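Local structure of fructose-bisphosphate aldolase (Plasmodium falciparum, 4TR9) at residues A[99-102]-A[103-106]; A[64-67]-A[68-71]; A[257-260]-A[261-264]; A[203-206]-A[207-210]. The protein is a class I fructose-bisphosphate aldolase, an enzyme built on a TIM-barrel fold and found here as a four-chain assembly. All coordinates share one frame; numbering follows the deposited sequence. Where two conformers were deposited one is given.

Interaction 1. Residues A[99-102]-A[103-106]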
loop_
_atom_site.group_PDB
_atom_site.type_symbol
_atom_site.label_atom_id
_atom_site.label_comp_id
_atom_site.label_asym_id
_atom_site.label_seq_id
_atom_site.Cartn_x
_atom_site.Cartn_y
_atom_site.Cartn_z
ATOM N N MET A 99 13.402 -25.319 -34.808
ATOM C CA MET A 99 12.024 -24.846 -34.744
ATOM C C MET A 99 11.960 -23.327 -34.848
ATOM O O MET A 99 10.979 -22.770 -35.341
ATOM C CB MET A 99 11.357 -25.315 -33.450
ATOM C CG MET A 99 11.320 -26.823 -33.288
ATOM S SD MET A 99 10.424 -27.634 -34.624
ATOM C CE MET A 99 10.717 -29.354 -34.223
ATOM N N VAL A 100 13.015 -22.665 -34.384
ATOM C CA VAL A 100 13.104 -21.211 -34.442
ATOM C C VAL A 100 13.122 -20.715 -35.887
ATOM O O VAL A 100 12.457 -19.734 -36.224
ATOM C CB VAL A 100 14.360 -20.699 -33.707
ATOM C CG1 VAL A 100 14.480 -19.190 -33.838
ATOM C CG2 VAL A 100 14.317 -21.107 -32.244
ATOM N N ASN A 101 13.877 -21.406 -36.738
ATOM C CA ASN A 101 13.991 -21.021 -38.140
ATOM C C ASN A 101 12.676 -21.171 -38.899
ATOM O O ASN A 101 12.424 -20.447 -39.862
ATOM C CB ASN A 101 15.086 -21.838 -38.828
ATOM C CG ASN A 101 16.476 -21.464 -38.352
ATOM O OD1 ASN A 101 16.688 -20.380 -37.810
ATOM N ND2 ASN A 101 17.434 -22.358 -38.561
ATOM N N LEU A 102 11.842 -22.111 -38.465
ATOM C CA LEU A 102 10.525 -22.296 -39.067
ATOM C C LEU A 102 9.650 -21.071 -38.823
ATOM O O LEU A 102 8.826 -20.705 -39.661
ATOM C CB LEU A 102 9.844 -23.547 -38.511
ATOM C CG LEU A 102 10.538 -24.887 -38.766
ATOM C CD1 LEU A 102 9.732 -26.029 -38.165
ATOM C CD2 LEU A 102 10.758 -25.107 -40.255
ATOM N N LEU A 103 9.838 -20.440 -37.668
ATOM C CA LEU A 103 9.085 -19.244 -37.316
ATOM C C LEU A 103 9.630 -18.020 -38.043
ATOM O O LEU A 103 8.873 -17.133 -38.439
ATOM C CB LEU A 103 9.121 -19.015 -35.804
ATOM C CG LEU A 103 8.516 -20.123 -34.938
ATOM C CD1 LEU A 103 8.671 -19.792 -33.463
ATOM C CD2 LEU A 103 7.053 -20.340 -35.292
ATOM N N HIS A 104 10.948 -17.980 -38.215
ATOM C CA HIS A 104 11.605 -16.870 -38.899
ATOM C C HIS A 104 11.170 -16.774 -40.357
ATOM O O HIS A 104 11.003 -15.678 -40.893
ATOM C CB HIS A 104 13.127 -17.017 -38.819
ATOM C CG HIS A 104 13.693 -16.712 -37.468
ATOM N ND1 HIS A 104 15.022 -16.905 -37.157
ATOM C CD2 HIS A 104 13.113 -16.221 -36.346
ATOM C CE1 HIS A 104 15.236 -16.549 -35.903
ATOM N NE2 HIS A 104 14.094 -16.131 -35.388
ATOM N N ASN A 105 10.990 -17.926 -40.993
ATOM C CA ASN A 105 10.590 -17.969 -42.394
ATOM C C ASN A 105 9.137 -17.550 -42.588
ATOM O O ASN A 105 8.744 -17.127 -43.675
ATOM C CB ASN A 105 10.809 -19.370 -42.966
ATOM C CG ASN A 105 12.263 -19.801 -42.911
ATOM O OD1 ASN A 105 13.171 -18.972 -42.956
ATOM N ND2 ASN A 105 12.491 -21.106 -42.813
ATOM N N GLU A 106 8.344 -17.664 -41.530
ATOM C CA GLU A 106 6.927 -17.335 -41.604
ATOM C C GLU A 106 6.590 -16.029 -40.892
ATOM O O GLU A 106 5.435 -15.801 -40.530
ATOM C CB GLU A 106 6.088 -18.473 -41.020
ATOM C CG GLU A 106 5.704 -19.541 -42.028
ATOM C CD GLU A 106 4.648 -19.062 -43.008
ATOM O OE1 GLU A 106 3.957 -18.066 -42.701
ATOM O OE2 GLU A 106 4.510 -19.680 -44.083
#
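Val-100 and His-104, one turn apart on a short helix, lie side by side and point the same way. The valine meets the imidazole from above: its CG1 sits over one face, 3.4 Å from His-104 CE1. With chi1 at 177°, CG1 is swung opposite the valine nitrogen and carried along the helix toward the ring. Val-100 O approaches the same face, 3.4 Å above the ring plane and displaced toward the rim. That oxygen also accepts the N-H of His-104 at 3.1 Å and takes a second, weak bond from Leu-103 N. One carbonyl therefore serves two backbone donors while lying against the imidazole face.

Asn-101, three residues before the histidine, meets its ring obliquely. Its amide plane is turned 46° from the ring, and OD1 comes no closer than 3.9 Å to His-104 ND1, a loose approach. One turn on, Asn-105 N bonds to Asn-101 O at 3.1 Å, with the Asn-105 side chain folded back over the same carbonyl. Asn-105 ND2 is 3.0 Å from that oxygen, but the angle is too poor for a hydrogen bond. Leu-103 leans its CG against Met-99 O at 3.6 Å.

The helix packs with Met-99 and Leu-102 on Asp-67 and with Leu-103 on Phe-70, all against helix 59-70. Val-100 touches Leu-89 of helix 86-89, and Val-100 and His-104 share Pro-110 of strand 109-113.

Interaction 2. Residues A[64-67]-A[68-71]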
loop_
_atom_site.group_PDB
_atom_site.type_symbol
_atom_site.label_atom_id
_atom_site.label_comp_id
_atom_site.label_asym_id
_atom_site.label_seq_id
_atom_site.Cartn_x
_atom_site.Cartn_y
_atom_site.Cartn_z
ATOM N N SER A 64 7.787 -33.492 -33.556
ATOM C CA SER A 64 6.970 -33.671 -34.753
ATOM C C SER A 64 5.716 -32.803 -34.718
ATOM O O SER A 64 5.327 -32.219 -35.730
ATOM C CB SER A 64 6.578 -35.141 -34.918
ATOM O OG SER A 64 7.723 -35.968 -35.021
ATOM N N TYR A 65 5.088 -32.719 -33.550
ATOM C CA TYR A 65 3.853 -31.958 -33.413
ATOM C C TYR A 65 4.090 -30.460 -33.557
ATOM O O TYR A 65 3.359 -29.777 -34.275
ATOM C CB TYR A 65 3.184 -32.245 -32.069
ATOM C CG TYR A 65 1.997 -31.350 -31.807
ATOM C CD1 TYR A 65 0.912 -31.339 -32.671
ATOM C CD2 TYR A 65 1.965 -30.512 -30.701
ATOM C CE1 TYR A 65 -0.174 -30.520 -32.443
ATOM C CE2 TYR A 65 0.880 -29.691 -30.462
ATOM C CZ TYR A 65 -0.185 -29.701 -31.337
ATOM O OH TYR A 65 -1.268 -28.888 -31.109
ATOM N N ARG A 66 5.106 -29.951 -32.870
ATOM C CA ARG A 66 5.440 -28.532 -32.938
ATOM C C ARG A 66 5.971 -28.167 -34.319
ATOM O O ARG A 66 5.887 -27.017 -34.745
ATOM C CB ARG A 66 6.460 -28.166 -31.858
ATOM C CG ARG A 66 5.864 -27.417 -30.674
ATOM C CD ARG A 66 4.807 -28.243 -29.958
ATOM N NE ARG A 66 5.393 -29.188 -29.012
ATOM C CZ ARG A 66 5.525 -28.956 -27.710
ATOM N NH1 ARG A 66 6.069 -29.873 -26.922
ATOM N NH2 ARG A 66 5.108 -27.807 -27.193
ATOM N N ASP A 67 6.520 -29.157 -35.017
ATOM C CA ASP A 67 6.980 -28.961 -36.386
ATOM C C ASP A 67 5.782 -28.783 -37.309
ATOM O O ASP A 67 5.829 -28.017 -38.271
ATOM C CB ASP A 67 7.837 -30.142 -36.850
ATOM C CG ASP A 67 8.091 -30.127 -38.345
ATOM O OD1 ASP A 67 9.026 -29.424 -38.783
ATOM O OD2 ASP A 67 7.359 -30.820 -39.082
ATOM N N LEU A 68 4.707 -29.503 -37.003
ATOM C CA LEU A 68 3.471 -29.415 -37.768
ATOM C C LEU A 68 2.860 -28.026 -37.641
ATOM O O LEU A 68 2.335 -27.475 -38.608
ATOM C CB LEU A 68 2.479 -30.484 -37.297
ATOM C CG LEU A 68 1.109 -30.591 -37.974
ATOM C CD1 LEU A 68 0.669 -32.040 -38.003
ATOM C CD2 LEU A 68 0.064 -29.747 -37.259
ATOM N N LEU A 69 2.935 -27.467 -36.439
ATOM C CA LEU A 69 2.373 -26.151 -36.168
ATOM C C LEU A 69 3.191 -25.045 -36.824
ATOM O O LEU A 69 2.660 -24.226 -37.571
ATOM C CB LEU A 69 2.286 -25.905 -34.660
ATOM C CG LEU A 69 1.406 -26.854 -33.843
ATOM C CD1 LEU A 69 1.502 -26.525 -32.361
ATOM C CD2 LEU A 69 -0.038 -26.790 -34.314
ATOM N N PHE A 70 4.491 -25.034 -36.546
ATOM C CA PHE A 70 5.352 -23.937 -36.972
ATOM C C PHE A 70 5.748 -24.063 -38.439
ATOM O O PHE A 70 6.157 -23.086 -39.066
ATOM C CB PHE A 70 6.605 -23.874 -36.093
ATOM C CG PHE A 70 6.312 -23.864 -34.617
ATOM C CD1 PHE A 70 5.141 -23.305 -34.130
ATOM C CD2 PHE A 70 7.206 -24.420 -33.717
ATOM C CE1 PHE A 70 4.867 -23.301 -32.778
ATOM C CE2 PHE A 70 6.937 -24.418 -32.362
ATOM C CZ PHE A 70 5.765 -23.860 -31.894
ATOM N N GLY A 71 5.620 -25.268 -38.984
ATOM C CA GLY A 71 5.965 -25.515 -40.371
ATOM C C GLY A 71 4.798 -25.278 -41.310
ATOM O O GLY A 71 4.880 -25.572 -42.502
#
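Tyr-65 and Leu-69 meet one turn apart on helix 59-70, one of the helices around the TIM barrel. Tyr-65 has its CG anti to the backbone N (chi1 173°), which swings the ring along the helix toward the leucine. Leu-69 takes the other common choice, CG beside its own nitrogen, and crosses one face of the phenol. Its CD1 makes an off-centre CH-pi contact, 4.1 Å from the centroid of the Tyr-65 ring and 30° off the normal, with Leu-69 CD1 3.7 Å from Tyr-65 CZ. The phenol end is fixed further out, where Tyr-65 OH bonds to Gln-313 NE2.

Phe-70 folds back in the same sense as Leu-69, so that Arg-66 O lies over one face of its ring, 3.1 Å from Phe-70 CD2. That carbonyl also receives the nearly straight N-H of Phe-70 at 3.0 Å. The arginine chain runs alongside the phenylalanine, but two conformers are modelled for it and its packing is less certain.

Gly-71 is the first residue to leave helical geometry. Its N donates to Asp-67 O at 2.8 Å, approaching from above the carbonyl plane, 37° out of it.

Interaction 3. Residues A[257-260]-A[261-264]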
loop_
_atom_site.group_PDB
_atom_site.type_symbol
_atom_site.label_atom_id
_atom_site.label_comp_id
_atom_site.label_asym_id
_atom_site.label_seq_id
_atom_site.Cartn_x
_atom_site.Cartn_y
_atom_site.Cartn_z
ATOM N N GLY A 257 -18.697 -9.705 -23.994
ATOM C CA GLY A 257 -17.990 -8.621 -24.653
ATOM C C GLY A 257 -18.119 -7.284 -23.947
ATOM O O GLY A 257 -17.151 -6.529 -23.858
ATOM N N PHE A 258 -19.314 -6.986 -23.446
ATOM C CA PHE A 258 -19.565 -5.717 -22.770
ATOM C C PHE A 258 -18.771 -5.587 -21.474
ATOM O O PHE A 258 -18.054 -4.606 -21.268
ATOM C CB PHE A 258 -21.059 -5.552 -22.477
ATOM C CG PHE A 258 -21.367 -4.433 -21.518
ATOM C CD1 PHE A 258 -21.320 -3.113 -21.935
ATOM C CD2 PHE A 258 -21.707 -4.704 -20.201
ATOM C CE1 PHE A 258 -21.603 -2.084 -21.056
ATOM C CE2 PHE A 258 -21.990 -3.678 -19.318
ATOM C CZ PHE A 258 -21.938 -2.366 -19.745
ATOM N N LEU A 259 -18.908 -6.579 -20.602
ATOM C CA LEU A 259 -18.282 -6.534 -19.286
ATOM C C LEU A 259 -16.771 -6.741 -19.358
ATOM O O LEU A 259 -16.055 -6.456 -18.398
ATOM C CB LEU A 259 -18.922 -7.576 -18.367
ATOM C CG LEU A 259 -20.364 -7.252 -17.964
ATOM C CD1 LEU A 259 -21.095 -8.492 -17.493
ATOM C CD2 LEU A 259 -20.390 -6.181 -16.885
ATOM N N THR A 260 -16.287 -7.230 -20.495
ATOM C CA THR A 260 -14.850 -7.376 -20.703
ATOM C C THR A 260 -14.237 -6.042 -21.116
ATOM O O THR A 260 -13.207 -5.630 -20.583
ATOM C CB THR A 260 -14.528 -8.440 -21.769
ATOM O OG1 THR A 260 -15.008 -9.718 -21.333
ATOM C CG2 THR A 260 -13.029 -8.525 -22.003
ATOM N N VAL A 261 -14.883 -5.371 -22.066
ATOM C CA VAL A 261 -14.430 -4.063 -22.528
ATOM C C VAL A 261 -14.491 -3.035 -21.400
ATOM O O VAL A 261 -13.562 -2.247 -21.216
ATOM C CB VAL A 261 -15.266 -3.566 -23.727
ATOM C CG1 VAL A 261 -14.970 -2.104 -24.026
ATOM C CG2 VAL A 261 -14.996 -4.426 -24.953
ATOM N N ARG A 262 -15.583 -3.055 -20.641
ATOM C CA ARG A 262 -15.751 -2.140 -19.517
ATOM C C ARG A 262 -14.662 -2.345 -18.468
ATOM O O ARG A 262 -14.133 -1.383 -17.915
ATOM C CB ARG A 262 -17.128 -2.317 -18.875
ATOM C CG ARG A 262 -17.443 -1.281 -17.807
ATOM C CD ARG A 262 -18.733 -1.602 -17.076
ATOM N NE ARG A 262 -18.562 -2.691 -16.121
ATOM C CZ ARG A 262 -19.520 -3.134 -15.315
ATOM N NH1 ARG A 262 -19.276 -4.131 -14.474
ATOM N NH2 ARG A 262 -20.724 -2.581 -15.349
ATOM N N THR A 263 -14.329 -3.605 -18.205
ATOM C CA THR A 263 -13.313 -3.940 -17.214
ATOM C C THR A 263 -11.935 -3.438 -17.637
ATOM O O THR A 263 -11.172 -2.923 -16.818
ATOM C CB THR A 263 -13.244 -5.460 -16.973
ATOM O OG1 THR A 263 -14.544 -5.949 -16.619
ATOM C CG2 THR A 263 -12.262 -5.783 -15.855
ATOM N N LEU A 264 -11.625 -3.584 -18.921
ATOM C CA LEU A 264 -10.329 -3.170 -19.447
ATOM C C LEU A 264 -10.200 -1.652 -19.504
ATOM O O LEU A 264 -9.152 -1.099 -19.170
ATOM C CB LEU A 264 -10.103 -3.765 -20.838
ATOM C CG LEU A 264 -9.964 -5.288 -20.903
ATOM C CD1 LEU A 264 -9.740 -5.745 -22.336
ATOM C CD2 LEU A 264 -8.835 -5.763 -19.999
#
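In the middle of helix 253-267, Leu-259 and Arg-262 run side by side and point the same way, an aliphatic branch lying against a charged flat group. Leu-259 CD2 sits over one face of the guanidinium, 3.3 Å above its plane and offset toward the rim, with Arg-262 NH1 nearest at 3.4 Å. The arginine starts extended, with CG opposite the backbone N, and then turns sharply at chi3 (76°), which brings the guanidinium round to the leucine. Phe-258 meets the chain at that bend, its CZ 4.2 Å from Arg-262 CD at an oblique angle. Arg-262 NE also lies close to NH2 of Arg-266, a like charge.

Backbone bonds of the ordinary alpha-helical pattern run beneath these side chains, for example from Arg-262 N to Phe-258 O at 3.0 Å. This is one of the outer helices of the TIM barrel, and its inner side faces strand 274-277, where Thr-260 and Leu-264 both rest on Phe-277. Thr-260 OG1 bonds to Val-256 O and to Val-241 N.

Thr-263 turns its hydroxyl back onto the preceding turn. With OG1 beside its own nitrogen (chi1 -55°), it reaches Leu-259 O at a modelled 2.4 Å, so short that the precise value is doubtful. Thr-263 N gives the same carbonyl a weak bond. On another side of the helix, Val-261 CG2 presses to 3.2 Å from Gly-257 O, while the valine itself packs on Ile-294 of helix 284-295.

Interaction 4. Residues A[203-206]-A[207-210]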
loop_
_atom_site.group_PDB
_atom_site.type_symbol
_atom_site.label_atom_id
_atom_site.label_comp_id
_atom_site.label_asym_id
_atom_site.label_seq_id
_atom_site.Cartn_x
_atom_site.Cartn_y
_atom_site.Cartn_z
ATOM N N PRO A 203 -19.499 -21.135 -9.499
ATOM C CA PRO A 203 -20.859 -20.762 -9.891
ATOM C C PRO A 203 -21.107 -19.255 -9.848
ATOM O O PRO A 203 -22.254 -18.824 -9.959
ATOM C CB PRO A 203 -21.719 -21.479 -8.849
ATOM C CG PRO A 203 -20.802 -21.651 -7.632
ATOM C CD PRO A 203 -19.391 -21.281 -8.039
ATOM N N HIS A 204 -20.045 -18.471 -9.688
ATOM C CA HIS A 204 -20.171 -17.021 -9.587
ATOM C C HIS A 204 -20.721 -16.416 -10.873
ATOM O O HIS A 204 -20.467 -16.920 -11.966
ATOM C CB HIS A 204 -18.821 -16.388 -9.249
ATOM C CG HIS A 204 -17.776 -16.601 -10.300
ATOM N ND1 HIS A 204 -16.917 -17.677 -10.288
ATOM C CD2 HIS A 204 -17.453 -15.873 -11.396
ATOM C CE1 HIS A 204 -16.108 -17.606 -11.330
ATOM N NE2 HIS A 204 -16.413 -16.520 -12.019
ATOM N N SER A 205 -21.475 -15.331 -10.733
ATOM C CA SER A 205 -22.057 -14.652 -11.884
ATOM C C SER A 205 -20.996 -13.870 -12.649
ATOM O O SER A 205 -19.854 -13.752 -12.204
ATOM C CB SER A 205 -23.186 -13.719 -11.442
ATOM O OG SER A 205 -22.703 -12.713 -10.571
ATOM N N ILE A 206 -21.382 -13.335 -13.802
ATOM C CA ILE A 206 -20.457 -12.597 -14.652
ATOM C C ILE A 206 -20.173 -11.212 -14.064
ATOM O O ILE A 206 -19.136 -10.608 -14.343
ATOM C CB ILE A 206 -21.006 -12.472 -16.095
ATOM C CG1 ILE A 206 -19.935 -11.928 -17.045
ATOM C CG2 ILE A 206 -22.271 -11.626 -16.127
ATOM C CD1 ILE A 206 -20.352 -11.937 -18.500
ATOM N N GLU A 207 -21.090 -10.724 -13.234
ATOM C CA GLU A 207 -20.907 -9.442 -12.564
ATOM C C GLU A 207 -19.818 -9.543 -11.502
ATOM O O GLU A 207 -19.039 -8.610 -11.307
ATOM C CB GLU A 207 -22.217 -8.966 -11.930
ATOM C CG GLU A 207 -23.299 -8.569 -12.928
ATOM C CD GLU A 207 -24.017 -9.761 -13.537
ATOM O OE1 GLU A 207 -23.693 -10.912 -13.173
ATOM O OE2 GLU A 207 -24.913 -9.546 -14.382
ATOM N N VAL A 208 -19.771 -10.682 -10.820
ATOM C CA VAL A 208 -18.755 -10.934 -9.806
ATOM C C VAL A 208 -17.371 -11.000 -10.442
ATOM O O VAL A 208 -16.409 -10.432 -9.924
ATOM C CB VAL A 208 -19.032 -12.242 -9.040
ATOM C CG1 VAL A 208 -17.906 -12.541 -8.060
ATOM C CG2 VAL A 208 -20.366 -12.158 -8.315
ATOM N N CYS A 209 -17.283 -11.690 -11.576
ATOM C CA CYS A 209 -16.023 -11.828 -12.296
ATOM C C CYS A 209 -15.480 -10.474 -12.742
ATOM O O CYS A 209 -14.271 -10.251 -12.735
ATOM C CB CYS A 209 -16.196 -12.744 -13.508
ATOM S SG CYS A 209 -14.689 -12.982 -14.479
ATOM N N ALA A 210 -16.378 -9.573 -13.127
ATOM C CA ALA A 210 -15.984 -8.235 -13.552
ATOM C C ALA A 210 -15.371 -7.450 -12.397
ATOM O O ALA A 210 -14.331 -6.810 -12.553
ATOM C CB ALA A 210 -17.176 -7.486 -14.125
#
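Ile-206 O takes the N-H of Ala-210 at 3.2 Å, an ordinary helical bond without the weakness of the two that follow. Just before it, Ser-205 O receives Cys-209 N in a weak bond of 3.4 Å. The serine hydroxyl adds a third link, also weak: Ser-205 OG donates to Glu-207 OE1 at 3.3 Å. Two torsions bring these groups together. Ser-205 OG stands between the backbone N and the carbonyl carbon, and the turn of Glu-207 at chi2 (78°) folds its carboxylate back over the start of the helix. There it crosses Ile-206 obliquely, its CD 3.6 Å from Ile-206 CG2. A carboxylate held at this end of the helix would probably be favoured by the helix dipole.

Ser-205 occupies the N-cap of helix 206-226, which follows strand 191-198 in a beta-alpha unit of the TIM barrel. His-204 and Cys-209 flank the cap at the two positions that a hydrophobic staple would join. The imidazole reaches the cysteine with its edge, His-204 CD2 lying 4.0 Å from Cys-209 CB near the ring plane. Val-208 fills the angle between His-204 and Ser-205. Its CG1 faces His-204 CB at 4.1 Å, and its CG2 comes to 3.3 Å from Ser-205 OG.

Farther out, Val-208 packs on Thr-161 and on Glu-6 of a second subunit. His-204 lies against Ile-159 and is joined by a backbone hydrogen bond to Gly-244, while Ile-206 rests on Ala-243.

Overall arrangement
The four contacts form two pairs on opposite sides of the chain's centre. Interactions 1 and 2, with centres 11 Å apart, touch through Leu-102 CD1 and Asp-67 OD1 at 3.5 Å and through Leu-103 CD2 and Phe-70 CB at 3.7 Å. Interactions 3 and 4, centres 13 Å apart, meet where Leu-259 CD1 lies 3.6 Å from Ile-206 CG2, so that helices 253-267 and 206-226 pack as neighbours. Interactions 2 and 3 do not touch, their nearest atoms being about 25 Å apart. The Arg-66 side chain of interaction 2, in the conformer given, is about 9 Å from the bound N'-[(E)-(2,4-dichlorophenyl)methylidene]-3,4-dihydroxybenzohydrazide, near the pocket of Lys-152, Glu-195 and Lys-237 but not lining it.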